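Local atomic coordinates of aminotransferase class I and II (Streptococcus suis 89/1591, PDB entry 3OP7), a protein that probably transfers amino groups between amino acids and keto acids, using pyridoxal 5'-phosphate held on a lysine as cofactor. Residues A[21-25]-A[356-360]; A[113-118]-A[159-165]; A[214-220]-A[231-236]. All coordinates share one frame; numbering follows the deposited sequence.

Interaction 1: A[21-25]-A[356-360]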
loop_
_atom_site.group_PDB
_atom_site.type_symbol
_atom_site.label_atom_id
_atom_site.label_comp_id
_atom_site.label_asym_id
_atom_site.label_seq_id
_atom_site.Cartn_x
_atom_site.Cartn_y
_atom_site.Cartn_z
ATOM N N ILE A 21 -3.869 22.363 -18.747
ATOM C CA ILE A 21 -4.660 23.567 -18.411
ATOM C C ILE A 21 -6.089 23.122 -18.062
ATOM O O ILE A 21 -6.650 23.527 -17.034
ATOM C CB ILE A 21 -4.641 24.609 -19.531
ATOM C CG1 ILE A 21 -3.209 25.162 -19.720
ATOM C CG2 ILE A 21 -5.646 25.728 -19.231
ATOM C CD1 ILE A 21 -2.982 25.984 -21.006
ATOM N N TYR A 22 -6.634 22.231 -18.891
ATOM C CA TYR A 22 -7.985 21.668 -18.708
ATOM C C TYR A 22 -7.855 20.159 -18.547
ATOM O O TYR A 22 -7.740 19.451 -19.517
ATOM C CB TYR A 22 -8.881 22.039 -19.922
ATOM C CG TYR A 22 -8.862 23.519 -20.156
ATOM C CD1 TYR A 22 -9.344 24.387 -19.179
ATOM C CD2 TYR A 22 -8.291 24.067 -21.309
ATOM C CE1 TYR A 22 -9.308 25.792 -19.363
ATOM C CE2 TYR A 22 -8.232 25.462 -21.497
ATOM C CZ TYR A 22 -8.743 26.319 -20.510
ATOM O OH TYR A 22 -8.695 27.690 -20.686
ATOM N N ASP A 23 -7.870 19.680 -17.311
ATOM C CA ASP A 23 -7.610 18.255 -17.027
ATOM C C ASP A 23 -8.914 17.452 -17.045
ATOM O O ASP A 23 -9.673 17.500 -16.102
ATOM C CB ASP A 23 -6.907 18.103 -15.690
ATOM C CG ASP A 23 -6.473 16.653 -15.412
ATOM O OD1 ASP A 23 -7.009 15.719 -16.043
ATOM O OD2 ASP A 23 -5.584 16.463 -14.578
ATOM N N ILE A 24 -9.202 16.773 -18.161
ATOM C CA ILE A 24 -10.363 15.881 -18.252
ATOM C C ILE A 24 -9.867 14.431 -18.419
ATOM O O ILE A 24 -10.476 13.633 -19.138
ATOM C CB ILE A 24 -11.368 16.292 -19.372
ATOM C CG1 ILE A 24 -10.689 16.457 -20.729
ATOM C CG2 ILE A 24 -11.964 17.651 -19.038
ATOM C CD1 ILE A 24 -11.649 16.801 -21.921
ATOM N N ALA A 25 -8.764 14.123 -17.735
ATOM C CA ALA A 25 -8.167 12.790 -17.774
ATOM C C ALA A 25 -8.497 11.987 -16.530
ATOM O O ALA A 25 -8.517 10.764 -16.592
ATOM C CB ALA A 25 -6.643 12.883 -17.925
ATOM N N THR A 356 -14.721 23.190 -16.223
ATOM C CA THR A 356 -13.498 22.627 -16.803
ATOM C C THR A 356 -13.878 21.635 -17.918
ATOM O O THR A 356 -13.252 21.667 -18.985
ATOM C CB THR A 356 -12.562 22.001 -15.745
ATOM O OG1 THR A 356 -12.043 23.033 -14.886
ATOM C CG2 THR A 356 -11.386 21.273 -16.403
ATOM N N LEU A 357 -14.936 20.836 -17.693
ATOM C CA LEU A 357 -15.490 19.946 -18.727
ATOM C C LEU A 357 -15.866 20.752 -19.932
ATOM O O LEU A 357 -15.437 20.430 -21.047
ATOM C CB LEU A 357 -16.712 19.131 -18.257
ATOM C CG LEU A 357 -17.348 18.175 -19.299
ATOM C CD1 LEU A 357 -16.320 17.119 -19.789
ATOM C CD2 LEU A 357 -18.644 17.472 -18.796
ATOM N N ILE A 358 -16.680 21.791 -19.724
ATOM C CA ILE A 358 -17.205 22.574 -20.850
ATOM C C ILE A 358 -16.084 23.180 -21.676
ATOM O O ILE A 358 -16.107 23.116 -22.903
ATOM C CB ILE A 358 -18.210 23.659 -20.396
ATOM C CG1 ILE A 358 -19.513 22.980 -19.935
ATOM C CG2 ILE A 358 -18.535 24.621 -21.553
ATOM C CD1 ILE A 358 -20.520 23.921 -19.249
ATOM N N LYS A 359 -15.100 23.759 -21.006
ATOM C CA LYS A 359 -13.992 24.406 -21.707
ATOM C C LYS A 359 -13.119 23.351 -22.415
ATOM O O LYS A 359 -12.725 23.534 -23.574
ATOM C CB LYS A 359 -13.163 25.274 -20.730
ATOM C CG LYS A 359 -11.976 26.041 -21.369
ATOM C CD LYS A 359 -12.314 26.827 -22.654
ATOM C CE LYS A 359 -13.310 27.946 -22.413
ATOM N NZ LYS A 359 -13.505 28.840 -23.592
ATOM N N GLY A 360 -12.861 22.244 -21.730
ATOM C CA GLY A 360 -12.113 21.127 -22.306
ATOM C C GLY A 360 -12.744 20.659 -23.602
ATOM O O GLY A 360 -12.052 20.513 -24.623
#
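Y22 lays one face of its ring against the aliphatic part of K359, a CH-pi contact in which CG of K359 stands 3.5 Å from the ring centroid and 21° off the normal. The methylene sits toward the rim on the CE1 side, 3.3 Å from CE1 of Y22. K359 reaches this place with its CG anti to the backbone N (chi1 -179°); the chain then bends at chi2 and chi3, so that CG takes the ring while NZ is led off to a weak, long ion pair with E362. The other face of the Y22 ring is covered over its centre by CG2 of the preceding residue, I21, and the phenol is thus held between two aliphatic groups. CG2 of T356, anti to its backbone N, faces the strand at CA of Y22 (4.1 Å) and N of D23 (4.0 Å). CB of Y22 packs 4.1 Å from CA of G360. The lack of a side chain at G360 leaves room for CD1 of I24, which lies 4.3 Å from C of G360, while CG2 of I24 rests 4.2 Å from CA of L357. Strand 22-23 pairs in parallel with strand 332-333, so a strand from near the N-terminus packs on the C-terminal helix 354-368 in what is, in this fold, the small domain. The contact is mainly van der Waals packing of carbon, with the CH-pi contact as its one directional element, which implies an association held by shape and dispersion, the lysine charge kept at its margin.

Interaction 2: A[113-118]-A[159-165]; sequences PTYQQL and CINNANN
OD1 of N164 accepts the hydroxyl of T114 at 2.8 Å (from OG1), while ND2 of the same amide gives a nearly straight bond, 175° at the hydrogen, to the carbonyl O of P113, 3.1 Å away. O of P113 lies in the amide plane of N164; with OD1 accepting and ND2 donating, both ends of one asparagine are spent on consecutive residues and its flip is fixed. OG1 of T114 also presses on CB of N161, at 3.0 Å. OD1 of N161 accepts from the backbone N of N165, four residues on (3.0 Å), a donor well above the carbonyl plane, and its ND2 goes to the carbonyl of D193. CA of T114 adds a CA-H...O contact of 3.3 Å to the carbonyl O of N165. Toward the strand, L118 packs its CB on CB of C159 at 4.0 Å and its CD1 on CB of N161 at 3.8 Å. Segment 113-118 follows strand 107-112; 159-165 carries the end of the neighbouring parallel strand 157-161 and the loop after it. N165 hydrogen-bonds through ND2 to O3 of the pyridoxal on K222 and through OD1 to R347, and Y115 lies beside its amide. The asparagine-threonine network therefore probably helps to set the loop that presents N165 to the cofactor.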
loop_
_atom_site.group_PDB
_atom_site.type_symbol
_atom_site.label_atom_id
_atom_site.label_comp_id
_atom_site.label_asym_id
_atom_site.label_seq_id
_atom_site.Cartn_x
_atom_site.Cartn_y
_atom_site.Cartn_z
ATOM N N PRO A 113 -9.341 -4.765 -22.610
ATOM C CA PRO A 113 -8.613 -3.973 -21.648
ATOM C C PRO A 113 -9.417 -3.772 -20.403
ATOM O O PRO A 113 -10.630 -3.869 -20.405
ATOM C CB PRO A 113 -8.494 -2.578 -22.316
ATOM C CG PRO A 113 -9.035 -2.657 -23.531
ATOM C CD PRO A 113 -9.548 -4.018 -23.853
ATOM N N THR A 114 -8.717 -3.545 -19.311
ATOM C CA THR A 114 -9.346 -3.267 -18.058
ATOM C C THR A 114 -8.298 -2.576 -17.190
ATOM O O THR A 114 -7.221 -2.246 -17.663
ATOM C CB THR A 114 -9.812 -4.573 -17.337
ATOM O OG1 THR A 114 -10.586 -4.204 -16.210
ATOM C CG2 THR A 114 -8.623 -5.471 -16.871
ATOM N N TYR A 115 -8.580 -2.381 -15.918
ATOM C CA TYR A 115 -7.568 -1.800 -15.002
ATOM C C TYR A 115 -6.293 -2.649 -14.930
ATOM O O TYR A 115 -6.353 -3.867 -14.719
ATOM C CB TYR A 115 -8.190 -1.618 -13.620
ATOM C CG TYR A 115 -7.459 -0.581 -12.793
ATOM C CD1 TYR A 115 -7.466 0.737 -13.175
ATOM C CD2 TYR A 115 -6.788 -0.917 -11.637
ATOM C CE1 TYR A 115 -6.816 1.704 -12.448
ATOM C CE2 TYR A 115 -6.183 0.032 -10.893
ATOM C CZ TYR A 115 -6.162 1.354 -11.305
ATOM O OH TYR A 115 -5.509 2.360 -10.574
ATOM N N GLN A 116 -5.131 -2.042 -15.162
ATOM C CA GLN A 116 -3.918 -2.826 -15.467
ATOM C C GLN A 116 -3.476 -3.796 -14.371
ATOM O O GLN A 116 -2.863 -4.808 -14.651
ATOM C CB GLN A 116 -2.757 -1.888 -15.883
ATOM C CG GLN A 116 -1.491 -2.603 -16.336
ATOM C CD GLN A 116 -0.425 -1.667 -16.878
ATOM O OE1 GLN A 116 -0.682 -0.473 -17.085
ATOM N NE2 GLN A 116 0.767 -2.204 -17.136
ATOM N N GLN A 117 -3.806 -3.496 -13.118
ATOM C CA GLN A 117 -3.480 -4.413 -12.024
ATOM C C GLN A 117 -3.977 -5.840 -12.311
ATOM O O GLN A 117 -3.320 -6.821 -11.944
ATOM C CB GLN A 117 -4.149 -3.963 -10.740
ATOM C CG GLN A 117 -3.466 -2.784 -10.005
ATOM C CD GLN A 117 -4.096 -2.571 -8.659
ATOM O OE1 GLN A 117 -5.275 -2.260 -8.574
ATOM N NE2 GLN A 117 -3.294 -2.728 -7.581
ATOM N N LEU A 118 -5.161 -5.907 -12.899
ATOM C CA LEU A 118 -5.920 -7.137 -12.931
ATOM C C LEU A 118 -5.303 -8.217 -13.823
ATOM O O LEU A 118 -5.535 -9.416 -13.566
ATOM C CB LEU A 118 -7.389 -6.900 -13.317
ATOM C CG LEU A 118 -8.184 -6.018 -12.355
ATOM C CD1 LEU A 118 -9.576 -5.802 -12.993
ATOM C CD2 LEU A 118 -8.226 -6.570 -10.866
ATOM N N CYS A 159 -10.756 -12.359 -13.590
ATOM C CA CYS A 159 -10.756 -10.969 -13.137
ATOM C C CYS A 159 -11.625 -10.110 -14.012
ATOM O O CYS A 159 -11.488 -10.108 -15.256
ATOM C CB CYS A 159 -9.325 -10.416 -13.100
ATOM S SG CYS A 159 -8.161 -11.314 -12.117
ATOM N N ILE A 160 -12.548 -9.377 -13.377
ATOM C CA ILE A 160 -13.369 -8.396 -14.042
ATOM C C ILE A 160 -13.342 -7.061 -13.296
ATOM O O ILE A 160 -12.930 -6.988 -12.143
ATOM C CB ILE A 160 -14.828 -8.879 -14.151
ATOM C CG1 ILE A 160 -15.505 -9.001 -12.772
ATOM C CG2 ILE A 160 -14.925 -10.208 -14.959
ATOM C CD1 ILE A 160 -17.063 -9.319 -12.914
ATOM N N ASN A 161 -13.813 -6.009 -13.960
ATOM C CA ASN A 161 -13.858 -4.667 -13.422
ATOM C C ASN A 161 -15.273 -4.215 -13.832
ATOM O O ASN A 161 -15.609 -4.125 -15.013
ATOM C CB ASN A 161 -12.719 -3.877 -14.068
ATOM C CG ASN A 161 -12.551 -2.443 -13.577
ATOM O OD1 ASN A 161 -11.910 -1.641 -14.295
ATOM N ND2 ASN A 161 -13.037 -2.114 -12.375
ATOM N N ASN A 162 -16.121 -3.975 -12.842
ATOM C CA ASN A 162 -17.544 -3.779 -13.070
ATOM C C ASN A 162 -18.041 -2.593 -12.216
ATOM O O ASN A 162 -18.187 -2.737 -10.998
ATOM C CB ASN A 162 -18.328 -5.041 -12.706
ATOM C CG ASN A 162 -19.648 -5.160 -13.484
ATOM O OD1 ASN A 162 -19.753 -4.717 -14.668
ATOM N ND2 ASN A 162 -20.677 -5.704 -12.828
ATOM N N ALA A 163 -18.330 -1.428 -12.819
ATOM C CA ALA A 163 -18.123 -1.126 -14.255
ATOM C C ALA A 163 -16.688 -1.071 -14.689
ATOM O O ALA A 163 -15.808 -0.908 -13.850
ATOM C CB ALA A 163 -18.809 0.212 -14.587
ATOM N N ASN A 164 -16.423 -1.132 -16.000
ATOM C CA ASN A 164 -15.036 -1.289 -16.467
ATOM C C ASN A 164 -14.327 0.050 -16.683
ATOM O O ASN A 164 -14.935 0.996 -17.100
ATOM C CB ASN A 164 -15.013 -2.061 -17.798
ATOM C CG ASN A 164 -13.603 -2.601 -18.136
ATOM O OD1 ASN A 164 -12.732 -2.756 -17.258
ATOM N ND2 ASN A 164 -13.375 -2.883 -19.401
ATOM N N ASN A 165 -13.033 0.106 -16.399
ATOM C CA ASN A 165 -12.148 1.224 -16.757
ATOM C C ASN A 165 -11.363 0.732 -17.976
ATOM O O ASN A 165 -10.521 -0.172 -17.829
ATOM C CB ASN A 165 -11.214 1.511 -15.562
ATOM C CG ASN A 165 -10.304 2.704 -15.775
ATOM O OD1 ASN A 165 -9.974 3.056 -16.873
ATOM N ND2 ASN A 165 -9.839 3.291 -14.669
#

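Interaction 3: A[214-220]-A[231-236]; sequences GIAVNSL and IGWVAA
W233 lies with its indole along N218, the two side chains running the same way with amide and ring planes 26° apart. From CB the side chain enters at chi1 59°, which places CG between the backbone N and the carbonyl carbon and folds the ring over the neighbouring strand. CD2 comes next, 4.1 Å from the carbonyl O of N218, and CE3 lies 4.2 Å from that same O of N218. Around the five-membered ring, NE1 passes 3.7 Å from CB of N218, yet its hydrogen goes to the hydroxyl of Y76. CE2 and CZ2 then face the same CB, each 3.5 Å from it, with CB 3.3 Å above the ring plane and toward its rim. At the far end, CH2 faces CB of N218 and N of S219, and CZ3 meets CA of S219 and, in the ring plane, the methyl CD2 of L220 at 4.0 Å. The two backbones form an antiparallel ladder: A216 with A235 and N218 with W233 are hydrogen-bonded pairs, V217 with V234 and S219 with G232 non-hydrogen-bonded ones. In the mixed sheet of the large domain of this fold-type I aminotransferase, strand 232-235 runs against both its neighbours, 214-219 and 84-87. The carbonyl O of I231 prolongs the ladder to the N of L220, nearly along its own axis. On the face opposite the indole, CG2 of I215 touches CG1 of V234 at 3.6 Å, and V217 and V234 lean on helix 89-101. S219 points to that face too; the missing side chain of G232, beside O of N218, permits a CA-CA distance of 3.7 Å between S219 and G232, and OG of S219 bonds to the cofactor phosphate oxygen OP1 on the modified K222 and to the N of S221.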
loop_
_atom_site.group_PDB
_atom_site.type_symbol
_atom_site.label_atom_id
_atom_site.label_comp_id
_atom_site.label_asym_id
_atom_site.label_seq_id
_atom_site.Cartn_x
_atom_site.Cartn_y
_atom_site.Cartn_z
ATOM N N GLY A 214 -16.973 -15.213 -5.197
ATOM C CA GLY A 214 -16.797 -13.872 -5.715
ATOM C C GLY A 214 -16.021 -13.073 -4.674
ATOM O O GLY A 214 -16.345 -13.163 -3.485
ATOM N N ILE A 215 -15.049 -12.295 -5.138
ATOM C CA ILE A 215 -14.143 -11.493 -4.275
ATOM C C ILE A 215 -14.367 -10.060 -4.773
ATOM O O ILE A 215 -14.049 -9.748 -5.936
ATOM C CB ILE A 215 -12.667 -11.892 -4.413
ATOM C CG1 ILE A 215 -12.450 -13.359 -4.028
ATOM C CG2 ILE A 215 -11.755 -10.935 -3.567
ATOM C CD1 ILE A 215 -11.057 -13.875 -4.365
ATOM N N ALA A 216 -15.028 -9.242 -3.947
ATOM C CA ALA A 216 -15.361 -7.863 -4.272
ATOM C C ALA A 216 -14.310 -6.907 -3.767
ATOM O O ALA A 216 -13.913 -7.001 -2.603
ATOM C CB ALA A 216 -16.719 -7.493 -3.671
ATOM N N VAL A 217 -13.837 -6.037 -4.660
ATOM C CA VAL A 217 -12.888 -5.006 -4.317
ATOM C C VAL A 217 -13.617 -3.695 -4.527
ATOM O O VAL A 217 -14.325 -3.471 -5.531
ATOM C CB VAL A 217 -11.579 -5.102 -5.141
ATOM C CG1 VAL A 217 -10.829 -3.750 -5.190
ATOM C CG2 VAL A 217 -10.670 -6.213 -4.573
ATOM N N ASN A 218 -13.490 -2.792 -3.556
ATOM C CA ASN A 218 -14.141 -1.504 -3.696
ATOM C C ASN A 218 -13.366 -0.447 -2.895
ATOM O O ASN A 218 -12.363 -0.747 -2.249
ATOM C CB ASN A 218 -15.607 -1.588 -3.268
ATOM C CG ASN A 218 -16.548 -0.611 -4.051
ATOM O OD1 ASN A 218 -16.170 0.527 -4.352
ATOM N ND2 ASN A 218 -17.785 -1.073 -4.404
ATOM N N SER A 219 -13.821 0.794 -2.992
ATOM C CA SER A 219 -13.186 1.867 -2.209
ATOM C C SER A 219 -14.014 3.130 -2.163
ATOM O O SER A 219 -15.049 3.238 -2.806
ATOM C CB SER A 219 -11.819 2.179 -2.723
ATOM O OG SER A 219 -11.811 3.050 -3.791
ATOM N N LEU A 220 -13.529 4.083 -1.388
ATOM C CA LEU A 220 -14.207 5.365 -1.236
ATOM C C LEU A 220 -13.701 6.378 -2.251
ATOM O O LEU A 220 -14.121 7.533 -2.208
ATOM C CB LEU A 220 -14.082 5.907 0.162
ATOM C CG LEU A 220 -14.696 5.003 1.268
ATOM C CD1 LEU A 220 -14.472 5.562 2.689
ATOM C CD2 LEU A 220 -16.190 4.739 1.036
ATOM N N ILE A 231 -8.620 4.596 1.288
ATOM C CA ILE A 231 -9.410 3.557 1.957
ATOM C C ILE A 231 -10.238 2.782 0.944
ATOM O O ILE A 231 -11.101 3.321 0.283
ATOM C CB ILE A 231 -10.358 4.109 3.043
ATOM C CG1 ILE A 231 -9.586 4.789 4.176
ATOM C CG2 ILE A 231 -11.334 3.033 3.563
ATOM C CD1 ILE A 231 -8.867 3.799 5.120
ATOM N N GLY A 232 -9.958 1.489 0.922
ATOM C CA GLY A 232 -10.712 0.509 0.207
ATOM C C GLY A 232 -10.994 -0.718 1.047
ATOM O O GLY A 232 -10.727 -0.722 2.274
ATOM N N TRP A 233 -11.560 -1.742 0.405
ATOM C CA TRP A 233 -11.724 -3.006 1.086
ATOM C C TRP A 233 -11.807 -4.158 0.109
ATOM O O TRP A 233 -12.067 -3.978 -1.088
ATOM C CB TRP A 233 -13.003 -2.988 1.932
ATOM C CG TRP A 233 -14.287 -2.743 1.188
ATOM C CD1 TRP A 233 -15.093 -3.708 0.597
ATOM C CD2 TRP A 233 -14.931 -1.483 0.906
ATOM N NE1 TRP A 233 -16.195 -3.116 0.027
ATOM C CE2 TRP A 233 -16.121 -1.766 0.214
ATOM C CE3 TRP A 233 -14.633 -0.143 1.196
ATOM C CZ2 TRP A 233 -16.989 -0.758 -0.204
ATOM C CZ3 TRP A 233 -15.500 0.835 0.796
ATOM C CH2 TRP A 233 -16.650 0.521 0.099
ATOM N N VAL A 234 -11.583 -5.342 0.672
ATOM C CA VAL A 234 -11.989 -6.588 0.055
ATOM C C VAL A 234 -13.155 -7.198 0.836
ATOM O O VAL A 234 -13.120 -7.208 2.093
ATOM C CB VAL A 234 -10.825 -7.596 0.084
ATOM C CG1 VAL A 234 -11.214 -8.895 -0.634
ATOM C CG2 VAL A 234 -9.567 -6.959 -0.484
ATOM N N ALA A 235 -14.150 -7.700 0.107
ATOM C CA ALA A 235 -15.225 -8.481 0.664
ATOM C C ALA A 235 -15.100 -9.862 0.047
ATOM O O ALA A 235 -15.053 -9.989 -1.156
ATOM C CB ALA A 235 -16.590 -7.877 0.371
ATOM N N ALA A 236 -15.014 -10.904 0.861
ATOM C CA ALA A 236 -14.849 -12.255 0.321
ATOM C C ALA A 236 -15.463 -13.273 1.277
ATOM O O ALA A 236 -15.860 -12.927 2.392
ATOM C CB ALA A 236 -13.376 -12.551 0.112
#

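Interactions 2 and 3 are buried in the large domain and reach the same mixed sheet, their centres about 14 Å apart, whereas interaction 1 is partly buried in the small domain, about 25 and 30 Å from them between centres. Chemistry follows place. The outlying helix-strand contact 21-25/356-360 is apolar packing with a lysine charge led away from it; 113-118/159-165 relies on side-chain amides and a hydroxyl in loops beyond the strand ends; 214-220/231-236 is a backbone ladder with mostly apolar faces, broken by N218 and S219. The latter two both bond the cofactor, N165 at O3 of the pyridine ring and S219 at the phosphate. R347 ties the domains, bonding both A25 of interaction 1 and N165 of interaction 2.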